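Local coordinates for protein cytochrome P450 (Zobellia galactanivorans, PDB 6G5O) that binds a heme (protoporphyrin IX containing iron) and is a member of the cytochrome P450 superfamily, at residues H35-K40 against H279-A284; A85-W90 against S193-S198; D181-S184 against D189-Y192; N231-L236 against Q345-K350; P240-R245 against I311-K316. All coordinates share one frame; numbering follows the deposited sequence.

Contact 1: H35-K40 against H279-A284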
# COMPACT_ATOMS: atom_id res chain seq x y z
N HIS A 35 -2.69 -18.68 3.05
CA HIS A 35 -1.95 -18.38 1.81
C HIS A 35 -2.51 -19.05 0.53
O HIS A 35 -2.76 -18.37 -0.48
CB HIS A 35 -0.48 -18.73 2.00
CG HIS A 35 0.45 -18.16 0.97
ND1 HIS A 35 0.82 -18.86 -0.17
CD2 HIS A 35 1.15 -17.00 0.95
CE1 HIS A 35 1.68 -18.13 -0.86
NE2 HIS A 35 1.89 -16.99 -0.22
N LYS A 36 -2.69 -20.37 0.57
CA LYS A 36 -3.11 -21.17 -0.61
C LYS A 36 -4.50 -20.74 -1.11
O LYS A 36 -4.73 -20.67 -2.31
CB LYS A 36 -3.12 -22.68 -0.24
CG LYS A 36 -3.18 -23.68 -1.41
N ASP A 37 -5.38 -20.42 -0.18
CA ASP A 37 -6.75 -20.05 -0.51
C ASP A 37 -6.84 -18.62 -1.01
O ASP A 37 -7.67 -18.29 -1.88
CB ASP A 37 -7.67 -20.17 0.72
CG ASP A 37 -7.92 -21.63 1.16
OD1 ASP A 37 -8.31 -22.46 0.31
OD2 ASP A 37 -7.73 -21.91 2.37
N VAL A 38 -6.01 -17.76 -0.42
CA VAL A 38 -5.92 -16.37 -0.85
C VAL A 38 -5.40 -16.27 -2.28
O VAL A 38 -5.93 -15.52 -3.09
CB VAL A 38 -5.08 -15.53 0.12
CG1 VAL A 38 -4.65 -14.23 -0.52
CG2 VAL A 38 -5.88 -15.26 1.40
N ARG A 39 -4.37 -17.03 -2.59
CA ARG A 39 -3.88 -17.10 -3.96
C ARG A 39 -4.94 -17.66 -4.92
O ARG A 39 -5.21 -17.04 -5.92
CB ARG A 39 -2.61 -17.92 -4.06
CG ARG A 39 -1.39 -17.14 -3.62
CD ARG A 39 -0.17 -17.95 -3.19
NE ARG A 39 0.79 -18.43 -4.22
CZ ARG A 39 2.01 -17.94 -4.47
NH1 ARG A 39 2.77 -18.50 -5.40
NH2 ARG A 39 2.49 -16.86 -3.86
N LYS A 40 -5.52 -18.80 -4.63
CA LYS A 40 -6.50 -19.44 -5.56
C LYS A 40 -7.68 -18.50 -5.78
O LYS A 40 -8.10 -18.31 -6.89
CB LYS A 40 -6.98 -20.83 -5.06
CG LYS A 40 -5.96 -21.96 -5.23
N HIS A 279 -17.88 -23.03 -1.95
CA HIS A 279 -17.29 -23.23 -0.62
C HIS A 279 -15.80 -22.86 -0.62
O HIS A 279 -15.12 -22.94 -1.64
CB HIS A 279 -17.42 -24.70 -0.18
CG HIS A 279 -18.79 -25.28 -0.36
ND1 HIS A 279 -19.73 -25.33 0.65
CD2 HIS A 279 -19.39 -25.82 -1.45
CE1 HIS A 279 -20.84 -25.87 0.19
NE2 HIS A 279 -20.66 -26.18 -1.08
N VAL A 280 -15.31 -22.45 0.54
CA VAL A 280 -13.88 -22.26 0.77
C VAL A 280 -13.58 -22.77 2.18
O VAL A 280 -14.23 -22.37 3.15
CB VAL A 280 -13.46 -20.77 0.72
CG1 VAL A 280 -11.95 -20.65 0.55
CG2 VAL A 280 -14.17 -20.03 -0.40
N CYS A 281 -12.59 -23.66 2.28
CA CYS A 281 -12.32 -24.40 3.51
C CYS A 281 -13.55 -25.19 3.98
O CYS A 281 -13.82 -25.22 5.20
CB CYS A 281 -11.89 -23.44 4.64
SG CYS A 281 -10.69 -22.19 4.15
N GLU A 282 -14.30 -25.78 3.05
CA GLU A 282 -15.55 -26.52 3.38
C GLU A 282 -16.63 -25.67 4.09
O GLU A 282 -17.54 -26.21 4.73
CB GLU A 282 -15.22 -27.77 4.22
CG GLU A 282 -14.95 -29.04 3.42
CD GLU A 282 -13.65 -29.03 2.66
OE1 GLU A 282 -13.35 -30.06 2.01
OE2 GLU A 282 -12.94 -28.00 2.68
N HIS A 283 -16.53 -24.34 3.98
CA HIS A 283 -17.51 -23.40 4.55
C HIS A 283 -18.24 -22.75 3.38
O HIS A 283 -17.62 -22.33 2.40
CB HIS A 283 -16.83 -22.34 5.42
CG HIS A 283 -17.78 -21.30 5.94
ND1 HIS A 283 -17.84 -20.03 5.41
CD2 HIS A 283 -18.71 -21.34 6.92
CE1 HIS A 283 -18.76 -19.33 6.05
NE2 HIS A 283 -19.31 -20.10 6.97
N ALA A 284 -19.56 -22.67 3.48
CA ALA A 284 -20.37 -22.27 2.35
C ALA A 284 -20.38 -20.76 2.28
O ALA A 284 -20.38 -20.07 3.33
CB ALA A 284 -21.78 -22.83 2.48

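Contact 2: A85-W90 against S193-S198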
# COMPACT_ATOMS: atom_id res chain seq x y z
N ALA A 85 -2.78 -2.20 -19.43
CA ALA A 85 -1.71 -1.98 -20.43
C ALA A 85 -1.51 -0.52 -20.76
O ALA A 85 -0.39 -0.09 -21.05
CB ALA A 85 -1.97 -2.76 -21.73
N ILE A 86 -2.59 0.27 -20.68
CA ILE A 86 -2.45 1.72 -20.81
C ILE A 86 -1.60 2.36 -19.71
O ILE A 86 -0.76 3.17 -19.99
CB ILE A 86 -3.81 2.43 -20.78
CG1 ILE A 86 -4.61 2.16 -22.04
CG2 ILE A 86 -3.61 3.95 -20.67
CD1 ILE A 86 -6.10 2.37 -21.84
N VAL A 87 -1.87 2.02 -18.46
CA VAL A 87 -1.22 2.74 -17.35
C VAL A 87 0.08 2.09 -16.85
O VAL A 87 0.82 2.69 -16.11
CB VAL A 87 -2.21 2.90 -16.16
CG1 VAL A 87 -3.45 3.70 -16.62
CG2 VAL A 87 -2.61 1.55 -15.59
N GLU A 88 0.37 0.85 -17.25
CA GLU A 88 1.49 0.16 -16.66
C GLU A 88 2.86 0.78 -16.98
O GLU A 88 3.72 0.78 -16.10
CB GLU A 88 1.49 -1.34 -16.96
CG GLU A 88 2.33 -2.10 -15.92
CD GLU A 88 2.04 -3.58 -15.82
OE1 GLU A 88 1.05 -4.09 -16.43
OE2 GLU A 88 2.84 -4.23 -15.11
N PRO A 89 3.08 1.28 -18.21
CA PRO A 89 4.38 1.90 -18.43
C PRO A 89 4.59 3.16 -17.60
O PRO A 89 5.71 3.41 -17.16
CB PRO A 89 4.40 2.21 -19.93
CG PRO A 89 3.37 1.27 -20.54
CD PRO A 89 2.33 1.05 -19.46
N TRP A 90 3.52 3.91 -17.33
CA TRP A 90 3.62 5.08 -16.49
C TRP A 90 4.14 4.69 -15.09
O TRP A 90 5.07 5.30 -14.58
CB TRP A 90 2.31 5.85 -16.39
CG TRP A 90 2.46 7.12 -15.67
CD1 TRP A 90 2.11 7.38 -14.36
CD2 TRP A 90 3.04 8.31 -16.19
NE1 TRP A 90 2.43 8.70 -14.04
CE2 TRP A 90 3.01 9.28 -15.14
CE3 TRP A 90 3.57 8.68 -17.43
CZ2 TRP A 90 3.49 10.56 -15.31
CZ3 TRP A 90 4.05 9.95 -17.59
CH2 TRP A 90 4.02 10.88 -16.53
N SER A 193 -2.50 14.70 -17.90
CA SER A 193 -2.38 15.01 -19.32
C SER A 193 -2.10 13.80 -20.15
O SER A 193 -2.72 13.60 -21.19
CB SER A 193 -1.28 16.04 -19.55
OG SER A 193 -1.70 17.26 -18.98
N VAL A 194 -1.16 12.98 -19.68
CA VAL A 194 -0.87 11.72 -20.32
C VAL A 194 -2.09 10.79 -20.39
O VAL A 194 -2.27 10.11 -21.38
CB VAL A 194 0.27 10.96 -19.61
CG1 VAL A 194 0.47 9.58 -20.23
CG2 VAL A 194 1.57 11.75 -19.71
N LEU A 195 -2.85 10.68 -19.32
CA LEU A 195 -4.01 9.81 -19.31
C LEU A 195 -5.09 10.30 -20.30
O LEU A 195 -5.60 9.49 -21.08
CB LEU A 195 -4.59 9.65 -17.90
CG LEU A 195 -3.72 8.85 -16.91
CD1 LEU A 195 -4.40 8.82 -15.56
CD2 LEU A 195 -3.51 7.43 -17.38
N LEU A 196 -5.33 11.62 -20.33
CA LEU A 196 -6.31 12.21 -21.25
C LEU A 196 -5.96 12.01 -22.71
O LEU A 196 -6.84 11.98 -23.55
CB LEU A 196 -6.50 13.71 -20.97
CG LEU A 196 -7.23 13.99 -19.65
CD1 LEU A 196 -6.96 15.41 -19.19
CD2 LEU A 196 -8.72 13.74 -19.82
N ASN A 197 -4.67 11.87 -23.00
CA ASN A 197 -4.20 11.57 -24.34
C ASN A 197 -3.99 10.07 -24.61
O ASN A 197 -3.62 9.71 -25.69
CB ASN A 197 -2.88 12.33 -24.55
CG ASN A 197 -2.51 12.49 -25.99
OD1 ASN A 197 -3.33 12.90 -26.83
ND2 ASN A 197 -1.25 12.19 -26.30
N SER A 198 -4.22 9.19 -23.65
CA SER A 198 -4.05 7.75 -23.88
C SER A 198 -5.30 7.12 -24.49
O SER A 198 -6.39 7.67 -24.39
CB SER A 198 -3.73 7.03 -22.58
OG SER A 198 -2.70 7.68 -21.91

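Contact 3: D181-S184 against D189-Y192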
# COMPACT_ATOMS: atom_id res chain seq x y z
N ASP A 181 -9.62 19.08 -15.22
CA ASP A 181 -10.04 20.28 -15.97
C ASP A 181 -8.88 21.17 -16.38
O ASP A 181 -8.83 21.57 -17.55
CB ASP A 181 -11.11 21.10 -15.20
CG ASP A 181 -12.49 20.39 -15.15
OD1 ASP A 181 -12.76 19.49 -15.99
OD2 ASP A 181 -13.31 20.72 -14.24
N ARG A 182 -7.94 21.46 -15.46
CA ARG A 182 -6.73 22.21 -15.81
C ARG A 182 -5.97 21.54 -16.92
O ARG A 182 -5.49 22.21 -17.82
CB ARG A 182 -5.76 22.36 -14.62
CG ARG A 182 -6.31 23.16 -13.46
CD ARG A 182 -6.17 24.66 -13.64
NE ARG A 182 -5.03 25.16 -12.86
CZ ARG A 182 -4.99 25.26 -11.53
NH1 ARG A 182 -6.03 24.91 -10.78
NH2 ARG A 182 -3.88 25.71 -10.93
N ALA A 183 -5.81 20.22 -16.85
CA ALA A 183 -5.01 19.52 -17.86
C ALA A 183 -5.74 19.39 -19.20
O ALA A 183 -5.06 19.31 -20.21
CB ALA A 183 -4.56 18.14 -17.35
N SER A 184 -7.09 19.37 -19.24
CA SER A 184 -7.80 19.41 -20.56
C SER A 184 -7.62 20.75 -21.23
O SER A 184 -7.44 20.77 -22.43
CB SER A 184 -9.32 19.13 -20.51
OG SER A 184 -9.70 18.58 -19.28
N ASP A 189 2.78 17.51 -19.27
CA ASP A 189 3.57 16.28 -19.14
C ASP A 189 3.20 15.46 -17.91
O ASP A 189 3.79 14.40 -17.69
CB ASP A 189 5.06 16.64 -19.01
CG ASP A 189 5.72 16.90 -20.34
OD1 ASP A 189 5.01 17.21 -21.34
OD2 ASP A 189 6.96 16.76 -20.41
N ASP A 190 2.27 15.96 -17.11
CA ASP A 190 1.87 15.34 -15.86
C ASP A 190 0.93 14.16 -16.13
O ASP A 190 0.45 14.00 -17.25
CB ASP A 190 1.25 16.39 -14.91
CG ASP A 190 -0.10 16.95 -15.39
OD1 ASP A 190 -0.60 16.58 -16.49
OD2 ASP A 190 -0.69 17.74 -14.62
N MET A 191 0.69 13.33 -15.12
CA MET A 191 -0.05 12.10 -15.32
C MET A 191 -1.48 12.33 -15.89
O MET A 191 -1.97 11.54 -16.71
CB MET A 191 -0.13 11.32 -14.00
CG MET A 191 -0.57 9.87 -14.09
SD MET A 191 -0.64 9.11 -12.44
CE MET A 191 -1.31 7.49 -12.83
N TYR A 192 -2.13 13.38 -15.41
CA TYR A 192 -3.47 13.79 -15.89
C TYR A 192 -3.48 13.96 -17.41
O TYR A 192 -4.33 13.40 -18.12
CB TYR A 192 -3.86 15.10 -15.27
CG TYR A 192 -3.87 15.10 -13.75
CD1 TYR A 192 -4.96 14.60 -13.05
CD2 TYR A 192 -2.81 15.64 -13.03
CE1 TYR A 192 -4.98 14.60 -11.69
CE2 TYR A 192 -2.80 15.66 -11.64
CZ TYR A 192 -3.88 15.14 -10.98
OH TYR A 192 -3.91 15.18 -9.62

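Contact 4: N231-L236 against Q345-K350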
# COMPACT_ATOMS: atom_id res chain seq x y z
N ASN A 231 6.78 2.02 10.01
CA ASN A 231 7.07 0.71 10.58
C ASN A 231 8.53 0.28 10.38
O ASN A 231 9.11 -0.37 11.28
CB ASN A 231 6.10 -0.34 10.06
CG ASN A 231 4.67 -0.14 10.59
OD1 ASN A 231 4.47 0.65 11.50
ND2 ASN A 231 3.68 -0.82 10.00
N SER A 232 9.13 0.67 9.26
CA SER A 232 10.52 0.35 8.99
C SER A 232 11.48 1.04 9.95
O SER A 232 12.51 0.47 10.35
CB SER A 232 10.87 0.71 7.56
OG SER A 232 10.06 -0.07 6.68
N ILE A 233 11.19 2.29 10.27
CA ILE A 233 12.08 3.06 11.13
C ILE A 233 11.96 2.53 12.56
O ILE A 233 12.97 2.30 13.25
CB ILE A 233 11.76 4.56 11.04
CG1 ILE A 233 12.13 5.08 9.65
CG2 ILE A 233 12.52 5.34 12.10
CD1 ILE A 233 11.36 6.35 9.29
N ALA A 234 10.73 2.30 13.00
CA ALA A 234 10.51 1.64 14.28
C ALA A 234 11.34 0.37 14.41
O ALA A 234 12.09 0.19 15.41
CB ALA A 234 9.05 1.30 14.45
N TYR A 235 11.19 -0.52 13.43
CA TYR A 235 11.93 -1.78 13.45
C TYR A 235 13.45 -1.59 13.56
O TYR A 235 14.11 -2.31 14.29
CB TYR A 235 11.63 -2.63 12.21
CG TYR A 235 12.61 -3.75 12.00
CD1 TYR A 235 12.47 -4.97 12.68
CD2 TYR A 235 13.66 -3.61 11.13
CE1 TYR A 235 13.36 -6.00 12.47
CE2 TYR A 235 14.55 -4.62 10.92
CZ TYR A 235 14.40 -5.81 11.61
OH TYR A 235 15.31 -6.78 11.37
N LEU A 236 13.99 -0.66 12.79
CA LEU A 236 15.42 -0.44 12.78
C LEU A 236 15.87 0.17 14.11
O LEU A 236 17.03 0.03 14.48
CB LEU A 236 15.84 0.46 11.62
CG LEU A 236 15.86 -0.18 10.23
CD1 LEU A 236 16.10 0.87 9.17
CD2 LEU A 236 16.90 -1.28 10.11
N GLN A 345 18.80 2.38 2.90
CA GLN A 345 20.19 2.65 2.61
C GLN A 345 20.60 4.03 3.13
O GLN A 345 21.66 4.15 3.72
CB GLN A 345 20.53 2.48 1.10
CG GLN A 345 21.02 1.09 0.68
CD GLN A 345 22.03 0.50 1.69
OE1 GLN A 345 23.07 1.12 1.94
NE2 GLN A 345 21.69 -0.67 2.33
N THR A 346 19.74 5.05 2.97
CA THR A 346 20.04 6.36 3.49
C THR A 346 20.17 6.35 5.02
O THR A 346 21.11 6.91 5.55
CB THR A 346 19.02 7.40 3.02
OG1 THR A 346 18.96 7.36 1.60
CG2 THR A 346 19.39 8.83 3.48
N LEU A 347 19.25 5.68 5.71
CA LEU A 347 19.34 5.54 7.16
C LEU A 347 20.60 4.76 7.59
O LEU A 347 21.24 5.11 8.59
CB LEU A 347 18.11 4.86 7.72
CG LEU A 347 16.76 5.59 7.56
CD1 LEU A 347 15.62 4.67 7.95
CD2 LEU A 347 16.74 6.85 8.41
N ALA A 348 20.95 3.71 6.87
CA ALA A 348 22.12 2.91 7.22
C ALA A 348 23.45 3.67 7.05
O ALA A 348 24.42 3.41 7.76
CB ALA A 348 22.14 1.62 6.42
N GLN A 349 23.51 4.58 6.07
CA GLN A 349 24.73 5.33 5.80
C GLN A 349 24.86 6.64 6.62
O GLN A 349 25.92 7.24 6.61
CB GLN A 349 24.84 5.61 4.31
CG GLN A 349 25.22 4.41 3.47
CD GLN A 349 24.74 4.55 2.02
OE1 GLN A 349 24.59 5.66 1.50
NE2 GLN A 349 24.46 3.40 1.36
N LYS A 350 23.80 7.07 7.31
CA LYS A 350 23.76 8.36 8.01
C LYS A 350 23.37 8.31 9.50
O LYS A 350 23.67 9.24 10.24
CB LYS A 350 22.77 9.31 7.30
CG LYS A 350 23.30 9.95 6.02
CD LYS A 350 22.16 10.32 5.09
CE LYS A 350 22.48 11.47 4.16
NZ LYS A 350 23.82 11.40 3.52

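Contact 5: P240-R245 against I311-K316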
# COMPACT_ATOMS: atom_id res chain seq x y z
N PRO A 240 19.46 -2.74 16.13
CA PRO A 240 20.77 -2.22 15.69
C PRO A 240 21.56 -3.18 14.79
O PRO A 240 22.26 -2.73 13.87
CB PRO A 240 21.54 -1.99 17.01
CG PRO A 240 20.53 -2.01 18.09
CD PRO A 240 19.29 -2.70 17.59
N GLU A 241 21.48 -4.48 15.08
CA GLU A 241 22.18 -5.48 14.27
C GLU A 241 21.70 -5.45 12.78
O GLU A 241 22.53 -5.60 11.85
CB GLU A 241 22.04 -6.89 14.90
N ALA A 242 20.39 -5.22 12.58
CA ALA A 242 19.83 -5.07 11.22
C ALA A 242 20.37 -3.83 10.54
O ALA A 242 20.72 -3.86 9.35
CB ALA A 242 18.30 -4.99 11.25
N LEU A 243 20.43 -2.74 11.30
CA LEU A 243 20.92 -1.49 10.76
C LEU A 243 22.37 -1.66 10.26
O LEU A 243 22.71 -1.22 9.14
CB LEU A 243 20.79 -0.37 11.82
CG LEU A 243 21.30 1.02 11.38
CD1 LEU A 243 20.41 1.55 10.26
CD2 LEU A 243 21.33 1.98 12.56
N GLU A 244 23.20 -2.32 11.07
CA GLU A 244 24.62 -2.60 10.71
C GLU A 244 24.71 -3.56 9.50
O GLU A 244 25.50 -3.34 8.60
CB GLU A 244 25.41 -3.14 11.95
CG GLU A 244 26.91 -2.86 11.95
N ARG A 245 23.89 -4.61 9.47
CA ARG A 245 23.87 -5.50 8.30
C ARG A 245 23.58 -4.76 6.99
O ARG A 245 24.26 -5.01 5.99
CB ARG A 245 22.89 -6.65 8.48
CG ARG A 245 23.41 -7.78 9.35
CD ARG A 245 22.64 -9.06 9.06
NE ARG A 245 23.01 -9.62 7.77
CZ ARG A 245 22.35 -10.60 7.13
NH1 ARG A 245 21.25 -11.12 7.66
NH2 ARG A 245 22.77 -11.05 5.94
N ILE A 311 11.11 -10.91 11.34
CA ILE A 311 11.69 -10.37 10.16
C ILE A 311 13.04 -11.07 9.93
O ILE A 311 13.97 -10.88 10.71
CB ILE A 311 11.82 -8.84 10.26
CG1 ILE A 311 10.41 -8.23 9.99
CG2 ILE A 311 12.85 -8.29 9.28
CD1 ILE A 311 10.31 -6.73 10.14
N VAL A 312 13.10 -11.89 8.88
CA VAL A 312 14.34 -12.48 8.42
C VAL A 312 14.85 -11.60 7.29
O VAL A 312 14.38 -11.69 6.12
CB VAL A 312 14.14 -13.93 7.89
CG1 VAL A 312 15.43 -14.49 7.29
CG2 VAL A 312 13.61 -14.83 8.98
N LEU A 313 15.84 -10.79 7.62
CA LEU A 313 16.24 -9.65 6.82
C LEU A 313 16.67 -9.99 5.40
O LEU A 313 16.49 -9.17 4.50
CB LEU A 313 17.38 -8.90 7.54
CG LEU A 313 17.57 -7.44 7.17
CD1 LEU A 313 16.31 -6.63 7.47
CD2 LEU A 313 18.70 -6.83 7.99
N ASP A 314 17.23 -11.16 5.20
CA ASP A 314 17.73 -11.54 3.88
C ASP A 314 16.94 -12.69 3.26
O ASP A 314 17.45 -13.42 2.42
CB ASP A 314 19.23 -11.90 3.99
CG ASP A 314 19.51 -13.06 5.03
OD1 ASP A 314 18.55 -13.66 5.59
OD2 ASP A 314 20.71 -13.35 5.31
N ARG A 315 15.69 -12.87 3.65
CA ARG A 315 14.90 -14.02 3.20
C ARG A 315 14.91 -14.10 1.67
O ARG A 315 14.47 -13.16 1.02
CB ARG A 315 13.45 -13.88 3.72
CG ARG A 315 12.55 -15.08 3.50
CD ARG A 315 11.09 -14.78 3.87
NE ARG A 315 10.90 -14.48 5.31
CZ ARG A 315 10.67 -15.38 6.26
NH1 ARG A 315 10.64 -16.66 5.98
NH2 ARG A 315 10.50 -14.99 7.52
N LYS A 316 15.42 -15.19 1.10
CA LYS A 316 15.39 -15.44 -0.35
C LYS A 316 14.07 -16.04 -0.80
O LYS A 316 13.53 -15.71 -1.88
CB LYS A 316 16.52 -16.38 -0.83
CG LYS A 316 17.92 -15.88 -0.49
CD LYS A 316 19.05 -16.76 -0.98
CE LYS A 316 19.28 -16.59 -2.48
NZ LYS A 316 20.57 -17.20 -2.93

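Contact 1: H35-K40 against H279-A284
D37 sets its CG anti to its own carbonyl carbon (chi1 -70°), which places the carboxylate beside V280 and C281. On the other side, V280 holds CG1 anti to its backbone N (chi1 -163°). This branch is the one that meets the acid. The two carboxylate oxygens have different neighbours. D37 OD2 comes to 3.5 Å from C281 SG, and D37 OD1 lies 4.1 Å from V280 CG1. No hydrogen bond is assigned between the two segments. The D37 and V280 side chains run antiparallel, passing alongside one another. The contact lies at the surface of the P450 fold, its centre about 24 Å from the centre of the chain. The partner of the helix is a two-stranded beta hairpin, closed by a type I' turn from V280 to H283. C281 and E282 both take left-handed backbone angles there. The hairpin is pinned by a pair of backbone bonds: V280 N to H283 O at 3.0 Å, and H283 N to V280 O at 3.1 Å. V38 of helix 35-43 packs on W295 and A298. C281 also rests on R34, just ahead of the helix, and H283 stacks its ring on Y19.

Contact 2: A85-W90 against S193-S198
This is a mainly apolar contact of a helix with a short helix and the residue that follows it. I86, V87 and W90 make it against S198, L195 and V194. In the P450 fold, helix 79-92 corresponds to the C helix beside the heme, and helix 191-196 to the short H helix. V87 is on the helix beside the heme, its side chain about 7 Å from it. Three pairs of residues meet in turn. V87 CG1 reaches L195 CD2 at 3.8 Å. V87 also packs on L331, and L195 on V210, V213 and M214 of helix 207-220, so this pair is buried. W90 has CG anti to its backbone N (chi1 -173°), which brings the CZ3 and CH2 end of the indole against V194. Its CZ3 lies 3.7 Å from V194 CG2, and CH2 is next at 4.1 Å. The same indole makes a cation-pi contact with R93, and its NE1 gives a weak hydrogen bond to L138 O. Helix 79-92 is kinked where P89 and W90 lack backbone N bonds to the turn before. At the far end I86 CG2 sits 3.6 Å from S198 CB. The S198 hydroxyl is turned back to the helix before it: OG donates to V194 O at a short 2.5 Å, tilted 32° from the carbonyl plane.

Contact 3: D181-S184 against D189-Y192
Y192 touches A183 at its very first side-chain atom: Y192 CB lies 3.7 Å from A183 CB. From there the side chain leads away. CG is anti to the carbonyl carbon (chi1 -57°), and this takes the ring past the alanine instead of over it. At the ring edge, Y192 CD2 meets the D190 carboxylate. D190 OD2 is the closer atom, 3.4 Å from Y192 CD2, and D190 CG lies in the ring plane. The ring beyond packs on Y175, I176, Q179 and I180 of helix 169-185, and on M214 and F218 of helix 207-220. A183 has a looser neighbour in D190, whose OD1 is 4.3 Å from A183 CB. D190 is the N-cap of helix 191-196. Its side chain caps a backbone N just past Y192, and its OD1 also bonds to S193 OG. Helices 169-185 and 191-196 correspond to the G and H helices of the P450 fold, and the A183 methyl against Y192 CB closes their short connection. No hydrogen bond joins the two segments. The alanine methyl is consistent with the close approach of the helix start. The D190 carboxylate spends its polarity on that helix start, where its negative charge probably suits the helix dipole.

Contact 4: N231-L236 against Q345-K350
No flat group lies between the two segments: I233 and L236 meet L347 through aliphatic branches alone. The nearby Y235 ring is turned elsewhere and stacks on H239. The contact joins two long helices of the P450 fold. Helix 223-238 corresponds to the C-terminal part of the long central helix that passes the heme, and helix 333-350 to the L helix. Their closest CA atoms, I233 and L347, are 8.6 Å apart, so side chains alone bridge the gap. One methyl does the work. L347 CD1 enters the notch between I233 and L236, which stand one helical turn apart. It lies 3.9 Å from I233 CG1, and those two side chains cross at about a right angle. The L236 and L347 side chains cross at a slant. L347 has CG anti to its carbonyl carbon (chi1 -64°), and this aims the branch at the notch. All three residues are buried. V111 of helix 97-117 also packs on L347, and L236 is covered by A242 and L246 of helix 240-248. Q345 NE2 reaches other helices, bonding to T253 OG1 and L246 O, while its OE1 takes a weak bond from Q349 NE2 within helix 333-350. L236 CD1 forms the other wall of the notch, 4.0 Å from L347 CD1.

Contact 5: P240-R245 against I311-K316
R245 and D314 make the ionic part of this contact. Both terminal nitrogens of R245 approach one oxygen: NH2 gives a hydrogen bond to D314 OD2 at 3.2 Å, and NH1 a weak one to the same D314 OD2 at 3.3 Å. The stronger partner of R245 is E249, bound through NE. D314 OD2 lies at the guanidinium edge, in its plane. Seen from the acid, NH2 comes from above, 40° out of the carboxylate plane. The two planes are 83° apart, so this is not a side-by-side bidentate pair. R245 bends at chi3 to get there, and D314 holds CG in the crowded position between its backbone N and carbonyl carbon (chi1 57°). The apolar part belongs to L313. Its CD2 is 3.8 Å from A242 CB and 4.2 Å from R245 CB. I252, A256 and Y235 also pack on L313. L313 and D314 are the middle residues of a type I turn from V312 to R315. R315 forms a salt bridge to E259 and approaches R262, as in the ERR triad of P450s. With E249 on NE and D314 on the terminal nitrogens, the R245 guanidinium is probably fixed in rotation and its charge well balanced.

The contacts form two close pairs and one outlier. Contacts 2 and 3 have centres 11 Å apart, share helix 191-196, and touch through W90 and M191. Contacts 4 and 5 are also 11 Å apart. Helices 223-238 and 240-248 follow each other in the chain, and Y235 touches both A242 and I311. The two pairs lie 34 to 42 Å apart between centres. Contact 1 stands alone, 43 Å from contact 3 and on the opposite side of the chain's centre. Along the chain, contact 3 falls within the span of contact 2, and both within that of contact 1. Contact 5 falls within contact 4, and both cross contact 1. Four contacts join segments at least 66 residues apart; contact 3 joins neighbouring helices.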